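Local coordinates for protein transport protein SEC16 (Saccharomyces cerevisiae, PDB 3MZK), which helps to initiate assembly of the COPII coat that forms transport vesicles at the endoplasmic reticulum, and also takes part in autophagy, at residues S97-I102 against N251-V256. Residues are numbered along the deposited sequence; the frame is centred on the assembly and turned at random.
Sequences STDMTI and NWKSIV
K253 reaches across from the first turn of helix 252-261 to D99, in the turn leading into helix 101-111, and the two side chains come from opposite directions to form a salt bridge. The lysine chain is extended beyond CG, and its NZ lies 3.0 Å from D99 OD2, on the syn side but 33° out of the carboxylate plane. How a carboxylate can divide its work is plain here: OD2 takes the lysine, while OD1 accepts from T101 N at 2.9 Å and from T101 OG1 at 2.8 Å. With CG of D99 anti to the backbone N (chi1 -171°), these two bonds help to fix the carboxylate's rotation. K253 CG lies over one face of the W252 ring, toward its rim. Trimmed to an alanine, K253 would lose its charged end, and D99 would probably be left without its cationic mate. The solvent side is that of exposed D99; T101 OG1 merely touches K253 CE at 3.7 Å. Closer packing lies behind, where T101 and V256 both meet L123 of helix 116-123. The salt bridge thus joins two helix starts within the central helical domain of SEC16, and D99 OD1, accepting from T101 N, closes an Asx turn.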
loop_
_atom_site.group_PDB
_atom_site.type_symbol
_atom_site.label_atom_id
_atom_site.label_comp_id
_atom_site.label_asym_id
_atom_site.label_seq_id
_atom_site.Cartn_x
_atom_site.Cartn_y
_atom_site.Cartn_z
ATOM N N SER B 97 8.184 -36.730 28.249
ATOM C CA SER B 97 9.270 -35.801 27.943
ATOM C C SER B 97 9.257 -35.281 26.503
ATOM O O SER B 97 9.849 -34.244 26.207
ATOM C CB SER B 97 10.622 -36.449 28.244
ATOM O OG SER B 97 10.898 -37.489 27.325
ATOM N N THR B 98 8.583 -36.001 25.612
ATOM C CA THR B 98 8.529 -35.625 24.201
ATOM C C THR B 98 7.870 -34.262 23.962
ATOM O O THR B 98 6.725 -34.031 24.362
ATOM C CB THR B 98 7.795 -36.692 23.359
ATOM O OG1 THR B 98 8.584 -37.888 23.300
ATOM C CG2 THR B 98 7.553 -36.179 21.948
ATOM N N ASP B 99 8.605 -33.369 23.301
ATOM C CA ASP B 99 8.101 -32.043 22.955
ATOM C C ASP B 99 7.028 -32.147 21.874
ATOM O O ASP B 99 7.298 -32.591 20.760
ATOM C CB ASP B 99 9.246 -31.143 22.488
ATOM C CG ASP B 99 8.823 -29.691 22.319
ATOM O OD1 ASP B 99 7.660 -29.440 21.926
ATOM O OD2 ASP B 99 9.657 -28.794 22.575
ATOM N N MET B 100 5.809 -31.730 22.205
ATOM C CA MET B 100 4.667 -31.944 21.325
ATOM C C MET B 100 4.240 -30.689 20.571
ATOM O O MET B 100 3.196 -30.682 19.923
ATOM C CB MET B 100 3.492 -32.486 22.134
ATOM C CG MET B 100 3.846 -33.675 23.016
ATOM S SD MET B 100 4.189 -35.166 22.071
ATOM C CE MET B 100 2.635 -35.382 21.208
ATOM N N THR B 101 5.048 -29.635 20.653
ATOM C CA THR B 101 4.752 -28.383 19.971
ATOM C C THR B 101 4.350 -28.586 18.505
ATOM O O THR B 101 3.250 -28.204 18.099
ATOM C CB THR B 101 5.947 -27.409 20.032
ATOM O OG1 THR B 101 6.249 -27.096 21.399
ATOM C CG2 THR B 101 5.633 -26.120 19.273
ATOM N N ILE B 102 5.247 -29.179 17.721
ATOM C CA ILE B 102 5.009 -29.390 16.293
ATOM C C ILE B 102 3.782 -30.258 16.029
ATOM O O ILE B 102 2.978 -29.965 15.142
ATOM C CB ILE B 102 6.234 -30.027 15.609
ATOM C CG1 ILE B 102 7.404 -29.044 15.600
ATOM C CG2 ILE B 102 5.896 -30.464 14.192
ATOM C CD1 ILE B 102 8.712 -29.677 15.210
ATOM N N ASN B 251 15.277 -18.960 24.945
ATOM C CA ASN B 251 13.915 -18.503 25.226
ATOM C C ASN B 251 13.059 -18.262 23.988
ATOM O O ASN B 251 12.100 -17.496 24.042
ATOM C CB ASN B 251 13.937 -17.231 26.074
ATOM C CG ASN B 251 14.553 -17.452 27.435
ATOM O OD1 ASN B 251 13.856 -17.759 28.402
ATOM N ND2 ASN B 251 15.868 -17.302 27.519
ATOM N N TRP B 252 13.394 -18.920 22.882
ATOM C CA TRP B 252 12.709 -18.670 21.617
ATOM C C TRP B 252 11.206 -18.886 21.711
ATOM O O TRP B 252 10.431 -18.205 21.044
ATOM C CB TRP B 252 13.287 -19.538 20.500
ATOM C CG TRP B 252 12.950 -21.000 20.610
ATOM C CD1 TRP B 252 13.654 -21.956 21.283
ATOM C CD2 TRP B 252 11.830 -21.672 20.020
ATOM N NE1 TRP B 252 13.042 -23.178 21.151
ATOM C CE2 TRP B 252 11.920 -23.031 20.381
ATOM C CE3 TRP B 252 10.758 -21.255 19.226
ATOM C CZ2 TRP B 252 10.984 -23.974 19.975
ATOM C CZ3 TRP B 252 9.828 -22.195 18.824
ATOM C CH2 TRP B 252 9.946 -23.537 19.197
ATOM N N LYS B 253 10.791 -19.832 22.542
ATOM C CA LYS B 253 9.374 -20.148 22.667
ATOM C C LYS B 253 8.535 -18.969 23.169
ATOM O O LYS B 253 7.502 -18.648 22.586
ATOM C CB LYS B 253 9.177 -21.371 23.557
ATOM C CG LYS B 253 9.229 -22.676 22.806
ATOM C CD LYS B 253 8.933 -23.837 23.728
ATOM C CE LYS B 253 9.024 -25.167 23.012
ATOM N NZ LYS B 253 8.829 -26.278 23.973
ATOM N N SER B 254 8.983 -18.334 24.250
ATOM C CA SER B 254 8.258 -17.207 24.829
ATOM C C SER B 254 8.386 -15.955 23.970
ATOM O O SER B 254 7.501 -15.103 23.968
ATOM C CB SER B 254 8.744 -16.927 26.253
ATOM O OG SER B 254 10.148 -16.736 26.285
ATOM N N ILE B 255 9.494 -15.848 23.244
ATOM C CA ILE B 255 9.724 -14.715 22.356
ATOM C C ILE B 255 8.711 -14.698 21.213
ATOM O O ILE B 255 7.993 -13.725 21.017
ATOM C CB ILE B 255 11.142 -14.742 21.764
ATOM C CG1 ILE B 255 12.184 -14.614 22.874
ATOM C CG2 ILE B 255 11.310 -13.636 20.744
ATOM C CD1 ILE B 255 13.612 -14.609 22.372
ATOM N N VAL B 256 8.659 -15.787 20.460
ATOM C CA VAL B 256 7.700 -15.906 19.376
ATOM C C VAL B 256 6.276 -15.745 19.906
ATOM O O VAL B 256 5.446 -15.089 19.285
ATOM C CB VAL B 256 7.857 -17.256 18.635
ATOM C CG1 VAL B 256 6.808 -17.400 17.541
ATOM C CG2 VAL B 256 9.245 -17.356 18.046
#